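Local structure of inositol 2-dehydrogenase/D-chiro-inositol 3-dehydrogenase (Lactobacillus casei, 4MIY) at residues M13-I18 with A41-R46; A81-A86 with I93-P98; W183-E188 with T222-L227. The protein catalyses the NAD-dependent oxidation of myo-inositol to 2-keto-myo-inositol, and also oxidises D-chiro-inositol. All coordinates share one frame; numbering follows the deposited sequence.

In the fold
Contacts 1 and 2 lie in the NAD-binding Rossmann fold. Contact 3 lies in the C-terminal alpha/beta domain, with its centre about 36 Å from that of contact 1 and about 27 Å from that of contact 2. Contacts 2 and 3 are buried and join a helix to a strand, mainly through aliphatic side chains and the carbon atoms of threonines. Contact 1 is only partly buried and joins two helices, with an arginine on its outer side. Contacts 1 and 2 both touch NAD and meet each other: H17 NE2 lies 2.8 Å from E96 OE2, a probable hydrogen bond. Contact 3 has no cofactor and adds a water bridge to its apolar core.

Contact 1: M13-I18 with A41-R46; sequences MGRAHI and AEAAVR. With NAD (nicotinamide-adenine-dinucleotide), chain E.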
loop_
_atom_site.group_PDB
_atom_site.type_symbol
_atom_site.label_atom_id
_atom_site.label_comp_id
_atom_site.label_asym_id
_atom_site.label_seq_id
_atom_site.Cartn_x
_atom_site.Cartn_y
_atom_site.Cartn_z
ATOM N N MET A 13 34.968 -3.416 3.266
ATOM C CA MET A 13 34.437 -2.817 2.068
ATOM C C MET A 13 35.407 -3.043 0.928
ATOM O O MET A 13 35.022 -3.233 -0.188
ATOM C CB MET A 13 34.140 -1.347 2.319
ATOM C CG MET A 13 33.421 -0.628 1.210
ATOM S SD MET A 13 31.929 -1.540 0.777
ATOM C CE MET A 13 30.957 -0.241 0.075
ATOM N N GLY A 14 36.690 -3.074 1.255
ATOM C CA GLY A 14 37.685 -3.426 0.263
ATOM C C GLY A 14 37.476 -4.794 -0.321
ATOM O O GLY A 14 37.558 -4.981 -1.507
ATOM N N ARG A 15 37.198 -5.758 0.524
ATOM C CA ARG A 15 36.963 -7.082 0.043
ATOM C C ARG A 15 35.656 -7.188 -0.726
ATOM O O ARG A 15 35.532 -7.964 -1.630
ATOM C CB ARG A 15 36.918 -8.066 1.195
ATOM C CG ARG A 15 38.261 -8.394 1.811
ATOM C CD ARG A 15 38.083 -9.132 3.176
ATOM N NE ARG A 15 37.576 -10.465 3.035
ATOM C CZ ARG A 15 38.323 -11.528 2.797
ATOM N NH1 ARG A 15 39.623 -11.420 2.681
ATOM N NH2 ARG A 15 37.762 -12.698 2.677
ATOM N N ALA A 16 34.687 -6.406 -0.312
ATOM C CA ALA A 16 33.417 -6.399 -1.003
ATOM C C ALA A 16 33.519 -5.790 -2.401
ATOM O O ALA A 16 32.890 -6.240 -3.288
ATOM C CB ALA A 16 32.382 -5.685 -0.179
ATOM N N HIS A 17 34.347 -4.779 -2.550
ATOM C CA HIS A 17 34.654 -4.238 -3.875
ATOM C C HIS A 17 35.449 -5.228 -4.731
ATOM O O HIS A 17 35.230 -5.344 -5.887
ATOM C CB HIS A 17 35.382 -2.925 -3.780
ATOM C CG HIS A 17 34.498 -1.762 -3.506
ATOM N ND1 HIS A 17 33.254 -1.642 -4.057
ATOM C CD2 HIS A 17 34.692 -0.656 -2.770
ATOM C CE1 HIS A 17 32.707 -0.524 -3.648
ATOM N NE2 HIS A 17 33.564 0.104 -2.879
ATOM N N ILE A 18 36.383 -5.933 -4.117
ATOM C CA ILE A 18 37.080 -6.996 -4.819
ATOM C C ILE A 18 36.147 -8.070 -5.306
ATOM O O ILE A 18 36.249 -8.525 -6.400
ATOM C CB ILE A 18 38.194 -7.627 -3.945
ATOM C CG1 ILE A 18 39.287 -6.610 -3.710
ATOM C CG2 ILE A 18 38.689 -8.938 -4.534
ATOM C CD1 ILE A 18 40.343 -7.081 -2.750
ATOM N N ALA A 41 45.974 -8.275 3.234
ATOM C CA ALA A 41 46.193 -8.239 1.804
ATOM C C ALA A 41 46.384 -9.602 1.236
ATOM O O ALA A 41 45.836 -9.935 0.227
ATOM C CB ALA A 41 47.311 -7.345 1.458
ATOM N N GLU A 42 47.140 -10.423 1.943
ATOM C CA GLU A 42 47.384 -11.753 1.491
ATOM C C GLU A 42 46.151 -12.625 1.495
ATOM O O GLU A 42 45.988 -13.457 0.644
ATOM C CB GLU A 42 48.525 -12.381 2.304
ATOM C CG GLU A 42 49.905 -11.934 1.845
ATOM C CD GLU A 42 51.008 -12.399 2.777
ATOM O OE1 GLU A 42 50.727 -13.245 3.630
ATOM O OE2 GLU A 42 52.133 -11.902 2.663
ATOM N N ALA A 43 45.288 -12.428 2.466
ATOM C CA ALA A 43 44.045 -13.159 2.520
ATOM C C ALA A 43 43.115 -12.813 1.339
ATOM O O ALA A 43 42.412 -13.646 0.838
ATOM C CB ALA A 43 43.357 -12.938 3.828
ATOM N N ALA A 44 43.164 -11.576 0.908
ATOM C CA ALA A 44 42.313 -11.151 -0.181
ATOM C C ALA A 44 42.702 -11.854 -1.442
ATOM O O ALA A 44 41.873 -12.358 -2.166
ATOM C CB ALA A 44 42.428 -9.728 -0.334
ATOM N N VAL A 45 43.983 -11.934 -1.691
ATOM C CA VAL A 45 44.436 -12.572 -2.885
ATOM C C VAL A 45 44.046 -13.995 -2.848
ATOM O O VAL A 45 43.606 -14.568 -3.803
ATOM C CB VAL A 45 45.931 -12.516 -2.968
ATOM C CG1 VAL A 45 46.396 -13.335 -4.094
ATOM C CG2 VAL A 45 46.383 -11.123 -3.079
ATOM N N ARG A 46 44.202 -14.568 -1.671
ATOM C CA ARG A 46 43.923 -15.961 -1.481
ATOM C C ARG A 46 42.448 -16.320 -1.572
ATOM O O ARG A 46 42.078 -17.218 -2.291
ATOM C CB ARG A 46 44.498 -16.405 -0.146
ATOM C CG ARG A 46 44.487 -17.887 0.082
ATOM C CD ARG A 46 45.336 -18.278 1.327
ATOM N NE ARG A 46 44.978 -17.495 2.508
ATOM C CZ ARG A 46 45.771 -16.610 3.079
ATOM N NH1 ARG A 46 46.976 -16.414 2.616
ATOM N NH2 ARG A 46 45.365 -15.941 4.132
HETATM P PA NAD E . 37.888 -1.708 7.649
HETATM O O1A NAD E . 38.501 -1.194 8.858
HETATM O O2A NAD E . 37.339 -2.980 7.582
HETATM O O5B NAD E . 38.957 -1.857 6.489
HETATM C C5B NAD E . 39.885 -0.906 6.159
HETATM C C4B NAD E . 41.182 -1.597 5.718
HETATM O O4B NAD E . 42.093 -0.570 5.433
HETATM C C3B NAD E . 41.909 -2.361 6.817
HETATM O O3B NAD E . 42.267 -3.598 6.357
HETATM C C2B NAD E . 43.099 -1.515 7.178
HETATM O O2B NAD E . 44.197 -2.274 7.623
HETATM C C1B NAD E . 43.421 -0.882 5.878
HETATM N N9A NAD E . 44.161 0.357 5.960
HETATM C C8A NAD E . 44.046 1.320 6.821
HETATM N N7A NAD E . 44.829 2.352 6.535
HETATM C C5A NAD E . 45.477 2.035 5.431
HETATM C C6A NAD E . 46.485 2.627 4.574
HETATM N N6A NAD E . 46.986 3.821 4.771
HETATM N N1A NAD E . 46.838 1.944 3.510
HETATM C C2A NAD E . 46.391 0.776 3.235
HETATM N N3A NAD E . 45.506 0.157 3.986
HETATM C C4A NAD E . 45.025 0.741 5.066
HETATM O O3 NAD E . 36.919 -0.539 7.210
HETATM P PN NAD E . 35.821 -0.574 5.997
HETATM O O1N NAD E . 34.504 -0.797 6.579
HETATM O O2N NAD E . 36.146 -1.601 5.078
HETATM O O5D NAD E . 35.765 0.858 5.478
HETATM C C5D NAD E . 36.743 1.287 4.564
HETATM C C4D NAD E . 36.319 2.540 3.869
HETATM O O4D NAD E . 35.131 2.238 3.159
HETATM C C3D NAD E . 36.022 3.631 4.842
HETATM O O3D NAD E . 36.394 4.838 4.255
HETATM C C2D NAD E . 34.505 3.503 4.952
HETATM O O2D NAD E . 34.018 4.742 5.303
HETATM C C1D NAD E . 34.126 3.138 3.545
HETATM N N1N NAD E . 32.804 2.514 3.470
HETATM C C2N NAD E . 31.864 3.046 2.694
HETATM C C3N NAD E . 30.585 2.538 2.609
HETATM C C7N NAD E . 29.554 3.166 1.701
HETATM O O7N NAD E . 29.863 3.828 0.762
HETATM N N7N NAD E . 28.341 2.906 1.981
HETATM C C4N NAD E . 30.300 1.390 3.327
HETATM C C5N NAD E . 31.306 0.865 4.107
HETATM C C6N NAD E . 32.540 1.457 4.167
#
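I18 and A44 make the tight part of this contact. The I18 CD1 methyl lies 4.1 Å from A44 CB, and both residues are buried. I18 CG1 stands anti to the carbonyl carbon (chi1 -67°), and the extended chain carries CD1 to the neighbouring helix. The outer part is looser and more polar. R15 and A43 are partly exposed, so this side faces solvent. The R15 chain bends at chi3 and brings NH1 to the backbone of A43 and A44. NH1 is 3.9 Å from A44 CA, and the carbonyl carbon of A43 lies at the guanidinium edge. No hydrogen bond joins the two segments. The arginine's charge is instead met by D47, just past 41-46, in a salt bridge from NH2.

At the start of 13-18, the M13 amide gives NAD O2N a nearly straight hydrogen bond of 2.8 Å (173°). The M13 CE methyl reaches the nicotinamide ring, 3.7 Å from C4N. G14 fits the last glycine of a Rossmann-type GxGxxG pattern. The two helix segments run nearly parallel, with axes 11.0 Å apart at an angle of 23°. A41 and V45 pack on strands 28-34 and 53-54, while M13 and H17 touch helix 279-294.

Contact 2: A81-A86 with I93-P98; sequences ATVLKA and IFTEKP. With NAD (nicotinamide-adenine-dinucleotide), chain E.
A86 and I93 form the closest apolar contact here, with A86 CB 3.7 Å from I93 CD1. With chi1 at -59°, I93 CG1 lies beside the backbone N, which helps bring its terminal methyl to the helix. V83 adds a second point. Its CG2 lies 4.1 Å from T95 CB, and the two side chains cross at about a right angle. The T95 hydroxyl turns back to the backbone of the next residue and gives E96 O a hydrogen bond of 3.0 Å, in the carbonyl plane and on a lone pair.

Beyond T95 the chain enters the NAD pocket. NAD O3D donates a 3.0 Å hydrogen bond to K97 O, and K97 NZ makes a weak one to O2D. E96 CB and CG pack against the ribose next to the nicotinamide, and OE1 lies 2.9 Å from NAD O7N. The K97 amide gives E96 OE1 a bent 3.2 Å bond from the anti side, 29° out of the carboxylate plane. H17 NE2 bonds OE2, so each oxygen has a partner. An alanine at E96 would probably leave H17 NE2 and the K97 amide without this acceptor and open a gap beside the ribose.

Helix 79-86 is the crossover of a beta-alpha-beta unit between the parallel strands 69-72 and 92-95. V83 and I93 also pack on I121 of strand 121-123.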
loop_
_atom_site.group_PDB
_atom_site.type_symbol
_atom_site.label_atom_id
_atom_site.label_comp_id
_atom_site.label_asym_id
_atom_site.label_seq_id
_atom_site.Cartn_x
_atom_site.Cartn_y
_atom_site.Cartn_z
ATOM N N ALA A 81 45.791 11.375 1.603
ATOM C CA ALA A 81 47.184 11.330 1.224
ATOM C C ALA A 81 47.352 10.379 0.093
ATOM O O ALA A 81 48.113 10.604 -0.805
ATOM C CB ALA A 81 48.005 10.879 2.372
ATOM N N THR A 82 46.611 9.298 0.155
ATOM C CA THR A 82 46.678 8.290 -0.862
ATOM C C THR A 82 46.144 8.829 -2.183
ATOM O O THR A 82 46.713 8.585 -3.212
ATOM C CB THR A 82 45.937 7.065 -0.427
ATOM O OG1 THR A 82 46.605 6.486 0.678
ATOM C CG2 THR A 82 45.843 6.029 -1.562
ATOM N N VAL A 83 45.060 9.568 -2.131
ATOM C CA VAL A 83 44.494 10.173 -3.295
ATOM C C VAL A 83 45.451 11.173 -3.892
ATOM O O VAL A 83 45.579 11.272 -5.090
ATOM C CB VAL A 83 43.112 10.805 -3.006
ATOM C CG1 VAL A 83 42.652 11.572 -4.109
ATOM C CG2 VAL A 83 42.089 9.706 -2.709
ATOM N N LEU A 84 46.133 11.924 -3.047
ATOM C CA LEU A 84 47.118 12.863 -3.532
ATOM C C LEU A 84 48.299 12.138 -4.144
ATOM O O LEU A 84 48.816 12.588 -5.095
ATOM C CB LEU A 84 47.591 13.811 -2.443
ATOM C CG LEU A 84 46.570 14.706 -1.786
ATOM C CD1 LEU A 84 47.117 15.207 -0.514
ATOM C CD2 LEU A 84 46.235 15.816 -2.667
ATOM N N LYS A 85 48.670 11.005 -3.644
ATOM C CA LYS A 85 49.701 10.246 -4.315
ATOM C C LYS A 85 49.296 9.682 -5.650
ATOM O O LYS A 85 50.065 9.607 -6.561
ATOM C CB LYS A 85 50.143 9.103 -3.469
ATOM C CG LYS A 85 51.089 9.464 -2.377
ATOM C CD LYS A 85 51.003 8.437 -1.375
ATOM C CE LYS A 85 52.170 8.436 -0.518
ATOM N NZ LYS A 85 51.614 8.840 0.745
ATOM N N ALA A 86 48.047 9.295 -5.782
ATOM C CA ALA A 86 47.577 8.708 -7.016
ATOM C C ALA A 86 47.419 9.775 -8.078
ATOM O O ALA A 86 47.508 9.502 -9.253
ATOM C CB ALA A 86 46.260 7.962 -6.764
ATOM N N ILE A 93 40.835 6.916 -10.325
ATOM C CA ILE A 93 40.747 6.771 -8.889
ATOM C C ILE A 93 39.271 6.698 -8.431
ATOM O O ILE A 93 38.502 7.610 -8.656
ATOM C CB ILE A 93 41.383 7.976 -8.209
ATOM C CG1 ILE A 93 42.849 8.121 -8.610
ATOM C CG2 ILE A 93 41.255 7.868 -6.713
ATOM C CD1 ILE A 93 43.334 9.511 -8.428
ATOM N N PHE A 94 38.945 5.572 -7.815
ATOM C CA PHE A 94 37.703 5.383 -7.085
ATOM C C PHE A 94 38.046 5.367 -5.609
ATOM O O PHE A 94 38.677 4.485 -5.144
ATOM C CB PHE A 94 37.025 4.070 -7.475
ATOM C CG PHE A 94 35.659 3.875 -6.854
ATOM C CD1 PHE A 94 35.537 3.344 -5.604
ATOM C CD2 PHE A 94 34.521 4.246 -7.522
ATOM C CE1 PHE A 94 34.320 3.172 -5.039
ATOM C CE2 PHE A 94 33.297 4.088 -6.945
ATOM C CZ PHE A 94 33.198 3.554 -5.718
ATOM N N THR A 95 37.614 6.391 -4.915
ATOM C CA THR A 95 37.774 6.418 -3.483
ATOM C C THR A 95 36.431 6.249 -2.805
ATOM O O THR A 95 35.478 6.865 -3.179
ATOM C CB THR A 95 38.497 7.682 -2.985
ATOM O OG1 THR A 95 38.716 7.590 -1.592
ATOM C CG2 THR A 95 37.745 8.880 -3.281
ATOM N N GLU A 96 36.390 5.367 -1.836
ATOM C CA GLU A 96 35.256 5.374 -0.956
ATOM C C GLU A 96 35.118 6.718 -0.252
ATOM O O GLU A 96 36.052 7.467 -0.151
ATOM C CB GLU A 96 35.313 4.222 0.038
ATOM C CG GLU A 96 34.637 2.951 -0.445
ATOM C CD GLU A 96 33.164 3.155 -0.783
ATOM O OE1 GLU A 96 32.576 4.112 -0.303
ATOM O OE2 GLU A 96 32.633 2.366 -1.525
ATOM N N LYS A 97 33.919 6.995 0.227
ATOM C CA LYS A 97 33.691 8.092 1.117
ATOM C C LYS A 97 34.488 7.881 2.381
ATOM O O LYS A 97 34.688 6.780 2.769
ATOM C CB LYS A 97 32.216 8.178 1.484
ATOM C CG LYS A 97 31.637 6.855 1.766
ATOM C CD LYS A 97 30.893 6.763 3.043
ATOM C CE LYS A 97 31.673 7.222 4.199
ATOM N NZ LYS A 97 31.234 6.468 5.391
ATOM N N PRO A 98 34.952 8.978 2.988
ATOM C CA PRO A 98 34.924 10.343 2.495
ATOM C C PRO A 98 36.085 10.615 1.529
ATOM O O PRO A 98 37.003 9.846 1.491
ATOM C CB PRO A 98 35.143 11.149 3.765
ATOM C CG PRO A 98 35.978 10.314 4.503
ATOM C CD PRO A 98 35.580 8.939 4.303
HETATM P PA NAD E . 37.888 -1.708 7.649
HETATM O O1A NAD E . 38.501 -1.194 8.858
HETATM O O2A NAD E . 37.339 -2.980 7.582
HETATM O O5B NAD E . 38.957 -1.857 6.489
HETATM C C5B NAD E . 39.885 -0.906 6.159
HETATM C C4B NAD E . 41.182 -1.597 5.718
HETATM O O4B NAD E . 42.093 -0.570 5.433
HETATM C C3B NAD E . 41.909 -2.361 6.817
HETATM O O3B NAD E . 42.267 -3.598 6.357
HETATM C C2B NAD E . 43.099 -1.515 7.178
HETATM O O2B NAD E . 44.197 -2.274 7.623
HETATM C C1B NAD E . 43.421 -0.882 5.878
HETATM N N9A NAD E . 44.161 0.357 5.960
HETATM C C8A NAD E . 44.046 1.320 6.821
HETATM N N7A NAD E . 44.829 2.352 6.535
HETATM C C5A NAD E . 45.477 2.035 5.431
HETATM C C6A NAD E . 46.485 2.627 4.574
HETATM N N6A NAD E . 46.986 3.821 4.771
HETATM N N1A NAD E . 46.838 1.944 3.510
HETATM C C2A NAD E . 46.391 0.776 3.235
HETATM N N3A NAD E . 45.506 0.157 3.986
HETATM C C4A NAD E . 45.025 0.741 5.066
HETATM O O3 NAD E . 36.919 -0.539 7.210
HETATM P PN NAD E . 35.821 -0.574 5.997
HETATM O O1N NAD E . 34.504 -0.797 6.579
HETATM O O2N NAD E . 36.146 -1.601 5.078
HETATM O O5D NAD E . 35.765 0.858 5.478
HETATM C C5D NAD E . 36.743 1.287 4.564
HETATM C C4D NAD E . 36.319 2.540 3.869
HETATM O O4D NAD E . 35.131 2.238 3.159
HETATM C C3D NAD E . 36.022 3.631 4.842
HETATM O O3D NAD E . 36.394 4.838 4.255
HETATM C C2D NAD E . 34.505 3.503 4.952
HETATM O O2D NAD E . 34.018 4.742 5.303
HETATM C C1D NAD E . 34.126 3.138 3.545
HETATM N N1N NAD E . 32.804 2.514 3.470
HETATM C C2N NAD E . 31.864 3.046 2.694
HETATM C C3N NAD E . 30.585 2.538 2.609
HETATM C C7N NAD E . 29.554 3.166 1.701
HETATM O O7N NAD E . 29.863 3.828 0.762
HETATM N N7N NAD E . 28.341 2.906 1.981
HETATM C C4N NAD E . 30.300 1.390 3.327
HETATM C C5N NAD E . 31.306 0.865 4.107
HETATM C C6N NAD E . 32.540 1.457 4.167
#

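Contact 3: W183-E188 with T222-L227; sequences WLLDDE and TVIQVL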
loop_
_atom_site.group_PDB
_atom_site.type_symbol
_atom_site.label_atom_id
_atom_site.label_comp_id
_atom_site.label_asym_id
_atom_site.label_seq_id
_atom_site.Cartn_x
_atom_site.Cartn_y
_atom_site.Cartn_z
ATOM N N TRP A 183 22.316 17.034 -4.971
ATOM C CA TRP A 183 22.149 16.393 -6.265
ATOM C C TRP A 183 20.689 16.238 -6.650
ATOM O O TRP A 183 20.324 16.554 -7.707
ATOM C CB TRP A 183 22.823 15.035 -6.243
ATOM C CG TRP A 183 22.448 14.062 -7.323
ATOM C CD1 TRP A 183 22.923 14.033 -8.578
ATOM C CD2 TRP A 183 21.561 12.941 -7.212
ATOM N NE1 TRP A 183 22.375 12.991 -9.269
ATOM C CE2 TRP A 183 21.551 12.296 -8.437
ATOM C CE3 TRP A 183 20.789 12.414 -6.183
ATOM C CZ2 TRP A 183 20.786 11.187 -8.663
ATOM C CZ3 TRP A 183 20.031 11.326 -6.434
ATOM C CH2 TRP A 183 20.048 10.727 -7.640
ATOM N N LEU A 184 19.882 15.757 -5.719
ATOM C CA LEU A 184 18.461 15.599 -5.938
ATOM C C LEU A 184 17.795 16.854 -6.416
ATOM O O LEU A 184 17.018 16.843 -7.306
ATOM C CB LEU A 184 17.786 15.175 -4.633
ATOM C CG LEU A 184 16.250 15.027 -4.637
ATOM C CD1 LEU A 184 15.771 13.901 -5.500
ATOM C CD2 LEU A 184 15.731 14.847 -3.272
ATOM N N LEU A 185 18.113 17.937 -5.728
ATOM C CA LEU A 185 17.491 19.218 -5.905
ATOM C C LEU A 185 18.210 20.139 -6.885
ATOM O O LEU A 185 17.693 21.154 -7.195
ATOM C CB LEU A 185 17.442 19.935 -4.570
ATOM C CG LEU A 185 16.657 19.270 -3.444
ATOM C CD1 LEU A 185 16.948 19.928 -2.136
ATOM C CD2 LEU A 185 15.206 19.354 -3.759
ATOM N N ASP A 186 19.377 19.741 -7.341
ATOM C CA ASP A 186 20.237 20.603 -8.158
ATOM C C ASP A 186 20.385 22.000 -7.544
ATOM O O ASP A 186 20.149 22.980 -8.172
ATOM C CB ASP A 186 19.722 20.668 -9.583
ATOM C CG ASP A 186 20.722 21.279 -10.516
ATOM O OD1 ASP A 186 21.892 21.348 -10.129
ATOM O OD2 ASP A 186 20.327 21.709 -11.594
ATOM N N ASP A 187 20.755 22.019 -6.278
ATOM C CA ASP A 187 20.822 23.227 -5.510
ATOM C C ASP A 187 22.029 23.184 -4.581
ATOM O O ASP A 187 22.735 22.232 -4.562
ATOM C CB ASP A 187 19.514 23.435 -4.769
ATOM C CG ASP A 187 19.243 24.886 -4.414
ATOM O OD1 ASP A 187 20.117 25.709 -4.565
ATOM O OD2 ASP A 187 18.147 25.178 -3.981
ATOM N N GLU A 188 22.309 24.275 -3.902
ATOM C CA GLU A 188 23.432 24.358 -2.993
ATOM C C GLU A 188 22.958 24.613 -1.576
ATOM O O GLU A 188 22.024 25.314 -1.380
ATOM C CB GLU A 188 24.374 25.504 -3.387
ATOM C CG GLU A 188 24.493 25.793 -4.873
ATOM N N THR A 222 14.612 25.686 -0.274
ATOM C CA THR A 222 14.120 24.398 0.109
ATOM C C THR A 222 14.674 24.036 1.460
ATOM O O THR A 222 15.807 24.236 1.730
ATOM C CB THR A 222 14.552 23.341 -0.919
ATOM O OG1 THR A 222 14.069 23.736 -2.191
ATOM C CG2 THR A 222 13.979 21.976 -0.571
ATOM N N VAL A 223 13.812 23.516 2.313
ATOM C CA VAL A 223 14.220 23.032 3.597
ATOM C C VAL A 223 14.164 21.512 3.637
ATOM O O VAL A 223 13.187 20.913 3.262
ATOM C CB VAL A 223 13.356 23.624 4.715
ATOM C CG1 VAL A 223 13.762 23.067 6.014
ATOM C CG2 VAL A 223 13.494 25.098 4.735
ATOM N N ILE A 224 15.247 20.936 4.120
ATOM C CA ILE A 224 15.405 19.521 4.250
ATOM C C ILE A 224 15.430 19.116 5.722
ATOM O O ILE A 224 16.219 19.597 6.469
ATOM C CB ILE A 224 16.686 19.053 3.562
ATOM C CG1 ILE A 224 16.684 19.479 2.100
ATOM C CG2 ILE A 224 16.839 17.583 3.676
ATOM C CD1 ILE A 224 18.002 19.824 1.607
ATOM N N GLN A 225 14.506 18.245 6.086
ATOM C CA GLN A 225 14.435 17.690 7.414
ATOM C C GLN A 225 14.777 16.216 7.416
ATOM O O GLN A 225 14.021 15.428 6.930
ATOM C CB GLN A 225 13.043 17.884 8.003
ATOM C CG GLN A 225 12.623 19.312 8.170
ATOM C CD GLN A 225 11.271 19.465 8.762
ATOM O OE1 GLN A 225 10.393 18.744 8.464
ATOM N NE2 GLN A 225 11.124 20.406 9.617
ATOM N N VAL A 226 15.914 15.864 7.984
ATOM C CA VAL A 226 16.341 14.485 8.059
ATOM C C VAL A 226 16.287 13.966 9.495
ATOM O O VAL A 226 16.780 14.586 10.373
ATOM C CB VAL A 226 17.772 14.280 7.537
ATOM C CG1 VAL A 226 18.085 12.823 7.414
ATOM C CG2 VAL A 226 17.960 14.899 6.229
ATOM N N LEU A 227 15.632 12.833 9.673
ATOM C CA LEU A 227 15.677 12.064 10.899
ATOM C C LEU A 227 16.754 11.018 10.809
ATOM O O LEU A 227 16.727 10.186 9.945
ATOM C CB LEU A 227 14.344 11.368 11.143
ATOM C CG LEU A 227 14.290 10.350 12.288
ATOM C CD1 LEU A 227 14.557 11.018 13.635
ATOM C CD2 LEU A 227 12.966 9.685 12.274
HETATM O O HOH W 1 15.940 23.500 -4.402
#
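The backbones of L185 and T222 come nearest here, CA to CA 8.6 Å, where helix 168-185 ends in a Schellman motif with D186 at positive phi (48°) as its C-prime residue. The contact joins this helix end to the mixed sheet of the C-terminal alpha/beta domain, at the start of strand 223-229. L185 carries the apolar part. Its chi1 of -61° sets CG beside the backbone N, and the side chain points to the strand. The CD1 methyl meets two partners tip to tip: T222 CG2 at 3.9 Å and I224 CD1 at 3.9 Å. T222 holds CG2 opposite its backbone N, which turns the methyl to L185, while OG1, beside the backbone N, is left to bond P148 O. L185 and I224 also touch V151 on strand 148-156, and I224 packs on M181 of the same helix as L185. T222 also packs on R198 of a second subunit.

The polar groups lie to one side of this cluster. D187 OD2 is held by T218 OG1 and K220 N. D187 OD1 accepts a 2.7 Å bond from the E188 amide N, which approaches from above the carboxylate plane. One water links the segments, donating to D187 OD2 at 2.8 Å and to T222 OG1 at 2.9 Å.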